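Local coordinates for folylpolyglutamate synthase protein FOLC (Mycobacterium tuberculosis, PDB 2VOS) that probably catalyses the ATP-dependent addition of L-glutamate to dihydropteroate and, repeatedly, to tetrahydrofolate, building folylpolyglutamates, at residues H100-S103 and P104-I108; V256-E259 and D260-A264; L362-T365 and L366-F370; D438-D441 and V442-L446. All coordinates share one frame; numbering follows the deposited sequence.

Contact 1 (H100-S103 and P104-I108); sequences HLQS and PVERI
The carboxylate of E106 reaches back across the turn and gathers three successive backbone N-H groups, those of L101, Q102 and S103. E106 OE1 accepts from L101 N at 2.7 Å, on the syn side but 24° out of the carboxylate plane. E106 OE2 takes two donors: Q102 N lies 2.6 Å away on its syn lone pair, whereas S103 N comes from above the plane. Glutamate suits this place because its chain, extended beyond CG, is long enough to span from the 3-10 segment 104-107 to the N-H groups of segment 100-103. The backbone closes the same turn, E106 N donating to S103 O at 3.0 Å. In this tight part of the loop between strands 93-96 and 108-110, P104 and V105 pack on helix 23-34, L101 on helix 472-481 and the ADP-binding R338, and the Q102 amide bonds to R479, T480 and R484 O.

The other side holds fewer bonds: one link joins R107 to H100, both partly exposed. R107 NE gives a nearly straight bond of 2.8 Å to H100 ND1, lying in the imidazole plane while the guanidinium stands 79° to the ring. Contacts round the imidazole are sparser, P104 CB making a CH-pi contact over its face.

Three converging N-H dipoles would be expected to stabilise the anionic form of E106, and because ND1 accepts from R107 any proton on the neutral imidazole would sit on NE2.

Contact 2 (V256-E259 and D260-A264); sequences VARE and DSEFA
R258 and E262 face each other across a turn that leaves the end of strand 255-258, and their flat groups lie almost coplanar, 3° apart. The guanidinium grips side-on: NE meets E262 OE1 at 3.1 Å, and NH2 meets E262 OE2 at 3.2 Å, both on syn lone pairs. The anti lone pair of OE1 is taken by the backbone R258 N at 2.6 Å, so one oxygen serves two donors of the same residue. Bends in both chains make this possible, at chi3 in R258 (-65°) and at chi2 in E262 (67°). S261 OG lies over the guanidinium face.

Behind the salt bridge, R258 O accepts from both S261 N and E262 N, which folds the chain back until E259 and F263 are bridged. The F263 ring lies with one face against the backbone of R258 and E259: E259 CA packs over that face, 3.8 Å from the centroid, in a CH-pi contact, and A257 CB touches CE1. An aromatic residue fits here because its ring also packs against V303, L304 and A307 of helix 296-312.

Farther out, one water links E259 OE2 to D260 OD1, carboxylates 4.5 Å apart. E259 OE2 also hydrogen-bonds to H300 ND1, and D260 OD2 forms a salt bridge with R236. These partners, with the water donating to both acids, would ease the repulsion between two neighbouring negative charges where the nucleotide-binding domain's edge strand passes into the three-stranded sheet.

Contact 3 (L362-T365 and L366-F370); sequences LAQT and LAHEF
T365 and E369 meet one turn apart at the C-terminal end of helix 356-368, in the glutamate ligase domain, an α/β fold whose mixed sheet this helix packs against. T365 O takes the backbone N-H of E369 at 2.9 Å, the last of four consecutive i to i+4 bonds that begin with L366 N to L362 O.

E369 can be followed outward from there. Its CB sits 3.3 Å from T365 O, and CG is still within 3.8 Å of that oxygen. CD then passes the methyl CG2 of T365 at 3.9 Å, with the two side chains crossing at a slant. The carboxylate ends on partners beyond the helix: OE1 on the backbone N of G295, OE2 in a salt bridge with R268 of the three-stranded sheet. The aliphatic part of glutamate thus lies against a methyl while its charge ties two domains together.

T365 suits the buried spot because its hydroxyl, beside the backbone N, bonds back to A361 O, satisfying the polar atom within the helix and turning CG2 toward E369. L362 and L366 lie on the buried side, CD1 to CD1 at 3.8 Å; both apolar, they suit the side of the helix turned to V467 of strand 464-469. On the exposed side, Q364 CB is 3.9 Å from H368 CE1, and the Q364 carbonyl lies over one face of the H368 ring. Past the helix, F370 brings the edge of its ring to T365 O, with CD2 3.5 Å from that oxygen.

Contact 4 (D438-D441 and V442-L446); sequences DAID and VATSL
V442 opens the second half of this run of helix 436-451 by giving its N-H to D438 O at 2.8 Å, and one of its methyls, CG2, lies 3.4 Å from the same oxygen. With CG1 anti to the backbone N (chi1 176°), the second methyl is the one set beside that N, which puts CG2 against D438 O. Valine also touches V402 of strand 400-403, which a compact, branched apolar chain can do from the flank of a helix.

A443 comes next, its N-H bonded to A439 O at 2.9 Å. Both alanines face the mixed sheet, against V378 of strand 374-379, and their small methyls let the helix backbone lie close to the strands.

T444 is the polar centre of the contact. Its backbone N reaches I440 O at 2.9 Å and its hydroxyl OG1 donates to the same oxygen at 2.6 Å, the two arriving from opposite faces of the carbonyl plane. The torsion that places OG1 beside the backbone N (chi1 -62°) aims it back toward the preceding turn, at I440 O. Its flank meets I466 of strand 464-469, while OG1 lies 4.0 Å from I440 CG2.

S445, on the exposed side, repeats the theme at shorter range: its N bonds to D441 O, and OG donates to V442 O at 3.0 Å, where L446 N is a second donor.

By spending its proton on a carbonyl of its own helix, the T444 hydroxyl needs no acceptor from the sheet, which makes threonine compatible with a flank that meets apolar I466; the S445 hydroxyl likewise bonds to its own helix, but on the exposed side.

In the fold
The four contacts follow one another along the chain without overlapping, and none touches another. Contact 1 is a connection between two strands of the eight-stranded mixed sheet, 93-96 and 108-110, and contact 2 continues from one of its outermost strands, 255-258; their centres are 32 Å apart. Contacts 3 and 4 lie on helices 356-368 and 436-451, which both pack on the six-stranded sheet of the glutamate ligase domain, with centres 22 Å apart. Contacts 2 and 4 are the most distant pair, at 44 Å. ADP lies between the two domains: the side chains of L101, E259 and L362 lie about 8, 8 and 5 Å from it, whereas contact 4 is remote structural packing.

Contact 1 (H100-S103 and P104-I108)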
loop_
_atom_site.group_PDB
_atom_site.type_symbol
_atom_site.label_atom_id
_atom_site.label_comp_id
_atom_site.label_asym_id
_atom_site.label_seq_id
_atom_site.Cartn_x
_atom_site.Cartn_y
_atom_site.Cartn_z
ATOM N N HIS A 100 4.569 1.247 -6.887
ATOM C CA HIS A 100 5.049 2.638 -6.703
ATOM C C HIS A 100 3.993 3.650 -7.218
ATOM O O HIS A 100 3.178 3.336 -8.128
ATOM C CB HIS A 100 6.418 2.873 -7.373
ATOM C CG HIS A 100 6.404 2.791 -8.881
ATOM N ND1 HIS A 100 6.749 1.648 -9.571
ATOM C CD2 HIS A 100 6.154 3.735 -9.829
ATOM C CE1 HIS A 100 6.684 1.888 -10.875
ATOM N NE2 HIS A 100 6.320 3.147 -11.056
ATOM N N LEU A 101 3.976 4.836 -6.612
ATOM C CA LEU A 101 3.126 5.923 -7.023
ATOM C C LEU A 101 3.730 6.692 -8.176
ATOM O O LEU A 101 3.068 6.898 -9.203
ATOM C CB LEU A 101 2.993 6.933 -5.884
ATOM C CG LEU A 101 1.998 6.734 -4.767
ATOM C CD1 LEU A 101 2.239 7.817 -3.753
ATOM C CD2 LEU A 101 0.526 6.825 -5.268
ATOM N N GLN A 102 4.959 7.185 -7.986
ATOM C CA GLN A 102 5.587 8.065 -9.010
ATOM C C GLN A 102 6.818 7.506 -9.698
ATOM O O GLN A 102 6.985 7.665 -10.931
ATOM C CB GLN A 102 5.961 9.401 -8.398
ATOM C CG GLN A 102 4.820 10.062 -7.704
ATOM C CD GLN A 102 5.314 11.215 -6.862
ATOM O OE1 GLN A 102 5.465 11.099 -5.612
ATOM N NE2 GLN A 102 5.533 12.370 -7.520
ATOM N N SER A 103 7.701 6.860 -8.929
ATOM C CA SER A 103 8.956 6.397 -9.481
ATOM C C SER A 103 9.260 5.023 -8.908
ATOM O O SER A 103 8.978 4.774 -7.750
ATOM C CB SER A 103 10.078 7.397 -9.137
ATOM O OG SER A 103 11.344 6.809 -9.411
ATOM N N PRO A 104 9.839 4.116 -9.714
ATOM C CA PRO A 104 10.070 2.818 -9.145
ATOM C C PRO A 104 11.102 2.817 -7.993
ATOM O O PRO A 104 11.139 1.835 -7.242
ATOM C CB PRO A 104 10.621 2.002 -10.337
ATOM C CG PRO A 104 11.152 2.985 -11.279
ATOM C CD PRO A 104 10.281 4.219 -11.121
ATOM N N VAL A 105 11.940 3.864 -7.844
ATOM C CA VAL A 105 12.847 3.910 -6.662
ATOM C C VAL A 105 12.051 3.757 -5.368
ATOM O O VAL A 105 12.604 3.337 -4.315
ATOM C CB VAL A 105 13.765 5.217 -6.594
ATOM C CG1 VAL A 105 14.547 5.359 -7.859
ATOM C CG2 VAL A 105 12.974 6.514 -6.333
ATOM N N GLU A 106 10.753 4.082 -5.406
ATOM C CA GLU A 106 9.979 4.045 -4.172
ATOM C C GLU A 106 9.907 2.612 -3.650
ATOM O O GLU A 106 9.549 2.387 -2.493
ATOM C CB GLU A 106 8.525 4.469 -4.415
ATOM C CG GLU A 106 8.327 5.982 -4.636
ATOM C CD GLU A 106 6.973 6.224 -5.328
ATOM O OE1 GLU A 106 5.963 5.588 -4.912
ATOM O OE2 GLU A 106 6.937 6.979 -6.328
ATOM N N ARG A 107 10.109 1.662 -4.544
ATOM C CA ARG A 107 9.930 0.220 -4.179
ATOM C C ARG A 107 11.068 -0.308 -3.324
ATOM O O ARG A 107 10.921 -1.373 -2.755
ATOM C CB ARG A 107 9.885 -0.664 -5.431
ATOM C CG ARG A 107 8.655 -0.277 -6.305
ATOM C CD ARG A 107 8.731 -0.915 -7.694
ATOM N NE ARG A 107 7.419 -0.738 -8.370
ATOM C CZ ARG A 107 6.381 -1.600 -8.291
ATOM N NH1 ARG A 107 6.462 -2.760 -7.589
ATOM N NH2 ARG A 107 5.244 -1.306 -8.951
ATOM N N ILE A 108 12.189 0.412 -3.256
ATOM C CA ILE A 108 13.307 -0.043 -2.418
ATOM C C ILE A 108 13.803 1.125 -1.610
ATOM O O ILE A 108 14.361 2.074 -2.168
ATOM C CB ILE A 108 14.483 -0.594 -3.295
ATOM C CG1 ILE A 108 13.933 -1.619 -4.312
ATOM C CG2 ILE A 108 15.669 -1.123 -2.393
ATOM C CD1 ILE A 108 14.941 -2.046 -5.443
#

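Contact 2 (V256-E259 and D260-A264)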
loop_
_atom_site.group_PDB
_atom_site.type_symbol
_atom_site.label_atom_id
_atom_site.label_comp_id
_atom_site.label_asym_id
_atom_site.label_seq_id
_atom_site.Cartn_x
_atom_site.Cartn_y
_atom_site.Cartn_z
ATOM N N VAL A 256 -0.146 -16.304 17.721
ATOM C CA VAL A 256 -1.013 -15.363 17.089
ATOM C C VAL A 256 -1.342 -14.188 17.997
ATOM O O VAL A 256 -1.595 -14.383 19.175
ATOM C CB VAL A 256 -2.318 -16.032 16.668
ATOM C CG1 VAL A 256 -3.271 -14.965 16.175
ATOM C CG2 VAL A 256 -2.062 -17.101 15.554
ATOM N N ALA A 257 -1.336 -12.975 17.447
ATOM C CA ALA A 257 -1.808 -11.785 18.154
ATOM C C ALA A 257 -2.889 -11.193 17.254
ATOM O O ALA A 257 -2.631 -10.930 16.062
ATOM C CB ALA A 257 -0.632 -10.784 18.307
ATOM N N ARG A 258 -4.064 -10.913 17.808
ATOM C CA ARG A 258 -5.179 -10.489 16.951
ATOM C C ARG A 258 -5.697 -9.154 17.401
ATOM O O ARG A 258 -5.916 -8.977 18.608
ATOM C CB ARG A 258 -6.352 -11.472 17.073
ATOM C CG ARG A 258 -6.035 -12.840 16.550
ATOM C CD ARG A 258 -7.013 -13.893 17.160
ATOM N NE ARG A 258 -6.795 -13.987 18.600
ATOM C CZ ARG A 258 -7.641 -14.557 19.458
ATOM N NH1 ARG A 258 -8.783 -15.100 19.023
ATOM N NH2 ARG A 258 -7.338 -14.589 20.755
ATOM N N GLU A 259 -5.995 -8.251 16.459
ATOM C CA GLU A 259 -6.584 -6.972 16.879
ATOM C C GLU A 259 -7.822 -7.219 17.630
ATOM O O GLU A 259 -8.566 -8.162 17.321
ATOM C CB GLU A 259 -6.808 -5.968 15.727
ATOM C CG GLU A 259 -7.196 -4.583 16.281
ATOM C CD GLU A 259 -7.286 -3.545 15.170
ATOM O OE1 GLU A 259 -6.970 -3.953 14.032
ATOM O OE2 GLU A 259 -7.660 -2.366 15.429
ATOM N N ASP A 260 -8.012 -6.435 18.694
ATOM C CA ASP A 260 -9.182 -6.536 19.588
ATOM C C ASP A 260 -9.148 -7.719 20.513
ATOM O O ASP A 260 -10.115 -7.963 21.234
ATOM C CB ASP A 260 -10.516 -6.506 18.822
ATOM C CG ASP A 260 -10.710 -5.189 18.044
ATOM O OD1 ASP A 260 -10.356 -4.137 18.551
ATOM O OD2 ASP A 260 -11.141 -5.196 16.886
ATOM N N SER A 261 -8.076 -8.498 20.483
ATOM C CA SER A 261 -7.867 -9.509 21.544
ATOM C C SER A 261 -6.524 -9.290 22.265
ATOM O O SER A 261 -6.483 -9.230 23.487
ATOM C CB SER A 261 -7.858 -10.925 20.998
ATOM O OG SER A 261 -9.135 -11.346 20.589
ATOM N N GLU A 262 -5.433 -9.229 21.498
ATOM C CA GLU A 262 -4.105 -9.087 22.068
ATOM C C GLU A 262 -3.655 -7.647 22.009
ATOM O O GLU A 262 -2.760 -7.283 22.724
ATOM C CB GLU A 262 -3.077 -9.981 21.332
ATOM C CG GLU A 262 -3.116 -11.488 21.696
ATOM C CD GLU A 262 -4.402 -12.185 21.245
ATOM O OE1 GLU A 262 -4.709 -12.138 20.043
ATOM O OE2 GLU A 262 -5.131 -12.765 22.098
ATOM N N PHE A 263 -4.277 -6.830 21.165
ATOM C CA PHE A 263 -3.961 -5.392 21.043
ATOM C C PHE A 263 -5.175 -4.654 20.460
ATOM O O PHE A 263 -6.057 -5.291 19.853
ATOM C CB PHE A 263 -2.714 -5.163 20.160
ATOM C CG PHE A 263 -2.842 -5.722 18.769
ATOM C CD1 PHE A 263 -2.501 -7.072 18.499
ATOM C CD2 PHE A 263 -3.248 -4.930 17.732
ATOM C CE1 PHE A 263 -2.596 -7.598 17.174
ATOM C CE2 PHE A 263 -3.379 -5.461 16.388
ATOM C CZ PHE A 263 -3.064 -6.771 16.132
ATOM N N ALA A 264 -5.238 -3.327 20.607
ATOM C CA ALA A 264 -6.444 -2.579 20.169
ATOM C C ALA A 264 -6.209 -1.091 20.179
ATOM O O ALA A 264 -5.363 -0.598 20.922
ATOM C CB ALA A 264 -7.646 -2.888 21.104
HETATM O O HOH W 1 -8.808 -2.005 17.729
HETATM O O HOH W 2 -10.009 -10.300 17.695
#

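Contact 3 (L362-T365 and L366-F370)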
loop_
_atom_site.group_PDB
_atom_site.type_symbol
_atom_site.label_atom_id
_atom_site.label_comp_id
_atom_site.label_asym_id
_atom_site.label_seq_id
_atom_site.Cartn_x
_atom_site.Cartn_y
_atom_site.Cartn_z
ATOM N N LEU A 362 -12.027 6.202 2.637
ATOM C CA LEU A 362 -11.882 7.528 2.113
ATOM C C LEU A 362 -13.155 8.386 2.342
ATOM O O LEU A 362 -13.057 9.534 2.827
ATOM C CB LEU A 362 -11.531 7.451 0.611
ATOM C CG LEU A 362 -11.500 8.733 -0.203
ATOM C CD1 LEU A 362 -10.553 9.835 0.426
ATOM C CD2 LEU A 362 -11.092 8.452 -1.711
ATOM N N ALA A 363 -14.342 7.842 2.020
ATOM C CA ALA A 363 -15.589 8.627 2.118
ATOM C C ALA A 363 -15.852 8.935 3.603
ATOM O O ALA A 363 -16.201 10.072 3.964
ATOM C CB ALA A 363 -16.789 7.830 1.512
ATOM N N GLN A 364 -15.678 7.935 4.476
ATOM C CA GLN A 364 -15.944 8.163 5.885
ATOM C C GLN A 364 -15.011 9.241 6.470
ATOM O O GLN A 364 -15.449 10.054 7.312
ATOM C CB GLN A 364 -15.753 6.903 6.685
ATOM C CG GLN A 364 -16.908 5.932 6.534
ATOM C CD GLN A 364 -16.619 4.675 7.311
ATOM O OE1 GLN A 364 -16.655 4.695 8.545
ATOM N NE2 GLN A 364 -16.265 3.590 6.608
ATOM N N THR A 365 -13.741 9.197 6.066
ATOM C CA THR A 365 -12.749 10.163 6.543
ATOM C C THR A 365 -13.112 11.591 6.088
ATOM O O THR A 365 -13.058 12.559 6.884
ATOM C CB THR A 365 -11.355 9.792 6.029
ATOM O OG1 THR A 365 -11.051 8.449 6.431
ATOM C CG2 THR A 365 -10.245 10.740 6.639
ATOM N N LEU A 366 -13.486 11.746 4.824
ATOM C CA LEU A 366 -13.848 13.042 4.283
ATOM C C LEU A 366 -15.050 13.635 5.026
ATOM O O LEU A 366 -15.097 14.831 5.302
ATOM C CB LEU A 366 -14.205 12.931 2.779
ATOM C CG LEU A 366 -13.012 12.641 1.858
ATOM C CD1 LEU A 366 -13.530 12.176 0.490
ATOM C CD2 LEU A 366 -12.038 13.840 1.764
ATOM N N ALA A 367 -15.993 12.773 5.398
ATOM C CA ALA A 367 -17.222 13.182 6.079
ATOM C C ALA A 367 -17.014 13.403 7.596
ATOM O O ALA A 367 -17.646 14.286 8.224
ATOM C CB ALA A 367 -18.297 12.122 5.841
ATOM N N HIS A 368 -16.157 12.595 8.196
ATOM C CA HIS A 368 -16.007 12.650 9.626
ATOM C C HIS A 368 -14.917 13.565 10.158
ATOM O O HIS A 368 -15.003 13.996 11.293
ATOM C CB HIS A 368 -15.745 11.253 10.180
ATOM C CG HIS A 368 -16.843 10.276 9.909
ATOM N ND1 HIS A 368 -16.658 8.914 10.018
ATOM C CD2 HIS A 368 -18.142 10.455 9.576
ATOM C CE1 HIS A 368 -17.794 8.299 9.739
ATOM N NE2 HIS A 368 -18.708 9.214 9.483
ATOM N N GLU A 369 -13.895 13.855 9.373
ATOM C CA GLU A 369 -12.729 14.495 9.889
ATOM C C GLU A 369 -12.546 15.865 9.264
ATOM O O GLU A 369 -11.608 16.560 9.562
ATOM C CB GLU A 369 -11.495 13.597 9.622
ATOM C CG GLU A 369 -11.629 12.274 10.374
ATOM C CD GLU A 369 -10.339 11.413 10.452
ATOM O OE1 GLU A 369 -9.189 11.881 10.255
ATOM O OE2 GLU A 369 -10.517 10.243 10.826
ATOM N N PHE A 370 -13.465 16.249 8.379
ATOM C CA PHE A 370 -13.411 17.534 7.695
ATOM C C PHE A 370 -14.825 18.040 7.615
ATOM O O PHE A 370 -15.782 17.335 7.925
ATOM C CB PHE A 370 -12.874 17.361 6.307
ATOM C CG PHE A 370 -11.483 16.807 6.278
ATOM C CD1 PHE A 370 -10.383 17.648 6.328
ATOM C CD2 PHE A 370 -11.258 15.429 6.217
ATOM C CE1 PHE A 370 -9.069 17.145 6.326
ATOM C CE2 PHE A 370 -9.931 14.940 6.219
ATOM C CZ PHE A 370 -8.863 15.794 6.285
#

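Contact 4 (D438-D441 and V442-L446)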
loop_
_atom_site.group_PDB
_atom_site.type_symbol
_atom_site.label_atom_id
_atom_site.label_comp_id
_atom_site.label_asym_id
_atom_site.label_seq_id
_atom_site.Cartn_x
_atom_site.Cartn_y
_atom_site.Cartn_z
ATOM N N ASP A 438 -6.562 17.873 -17.592
ATOM C CA ASP A 438 -7.859 18.429 -17.972
ATOM C C ASP A 438 -8.911 18.217 -16.839
ATOM O O ASP A 438 -9.700 19.132 -16.535
ATOM C CB ASP A 438 -8.374 17.770 -19.262
ATOM C CG ASP A 438 -7.712 18.324 -20.569
ATOM O OD1 ASP A 438 -6.765 19.161 -20.542
ATOM O OD2 ASP A 438 -8.199 17.886 -21.643
ATOM N N ALA A 439 -8.953 17.013 -16.271
ATOM C CA ALA A 439 -9.957 16.647 -15.271
ATOM C C ALA A 439 -9.798 17.537 -14.056
ATOM O O ALA A 439 -10.787 18.049 -13.542
ATOM C CB ALA A 439 -9.838 15.224 -14.850
ATOM N N ILE A 440 -8.556 17.780 -13.646
ATOM C CA ILE A 440 -8.349 18.696 -12.524
ATOM C C ILE A 440 -8.826 20.126 -12.854
ATOM O O ILE A 440 -9.313 20.872 -11.972
ATOM C CB ILE A 440 -6.904 18.657 -11.979
ATOM C CG1 ILE A 440 -6.642 17.286 -11.333
ATOM C CG2 ILE A 440 -6.699 19.745 -10.913
ATOM C CD1 ILE A 440 -5.195 16.895 -11.257
ATOM N N ASP A 441 -8.663 20.526 -14.113
ATOM C CA ASP A 441 -9.083 21.863 -14.474
ATOM C C ASP A 441 -10.612 21.891 -14.416
ATOM O O ASP A 441 -11.199 22.872 -13.978
ATOM C CB ASP A 441 -8.572 22.275 -15.892
ATOM C CG ASP A 441 -7.057 22.667 -15.916
ATOM O OD1 ASP A 441 -6.384 22.757 -14.846
ATOM O OD2 ASP A 441 -6.527 22.867 -17.026
ATOM N N VAL A 442 -11.258 20.833 -14.905
ATOM C CA VAL A 442 -12.710 20.763 -14.816
ATOM C C VAL A 442 -13.153 20.847 -13.347
ATOM O O VAL A 442 -14.028 21.677 -13.010
ATOM C CB VAL A 442 -13.302 19.533 -15.550
ATOM C CG1 VAL A 442 -14.819 19.438 -15.348
ATOM C CG2 VAL A 442 -13.019 19.632 -17.068
ATOM N N ALA A 443 -12.546 20.034 -12.461
ATOM C CA ALA A 443 -12.937 20.015 -11.055
ATOM C C ALA A 443 -12.759 21.404 -10.498
ATOM O O ALA A 443 -13.541 21.871 -9.660
ATOM C CB ALA A 443 -12.099 18.997 -10.227
ATOM N N THR A 444 -11.716 22.080 -10.943
ATOM C CA THR A 444 -11.398 23.357 -10.364
ATOM C C THR A 444 -12.489 24.357 -10.717
ATOM O O THR A 444 -12.882 25.154 -9.883
ATOM C CB THR A 444 -10.024 23.894 -10.842
ATOM O OG1 THR A 444 -9.009 22.973 -10.417
ATOM C CG2 THR A 444 -9.767 25.351 -10.280
ATOM N N SER A 445 -12.974 24.323 -11.946
ATOM C CA SER A 445 -13.999 25.273 -12.297
ATOM C C SER A 445 -15.310 24.918 -11.550
ATOM O O SER A 445 -16.053 25.799 -11.167
ATOM C CB SER A 445 -14.155 25.421 -13.821
ATOM O OG SER A 445 -14.706 24.249 -14.379
ATOM N N LEU A 446 -15.554 23.642 -11.278
ATOM C CA LEU A 446 -16.747 23.288 -10.520
ATOM C C LEU A 446 -16.651 23.824 -9.079
ATOM O O LEU A 446 -17.588 24.358 -8.510
ATOM C CB LEU A 446 -16.952 21.771 -10.530
ATOM C CG LEU A 446 -17.271 21.078 -11.857
ATOM C CD1 LEU A 446 -17.362 19.544 -11.673
ATOM C CD2 LEU A 446 -18.556 21.622 -12.481
#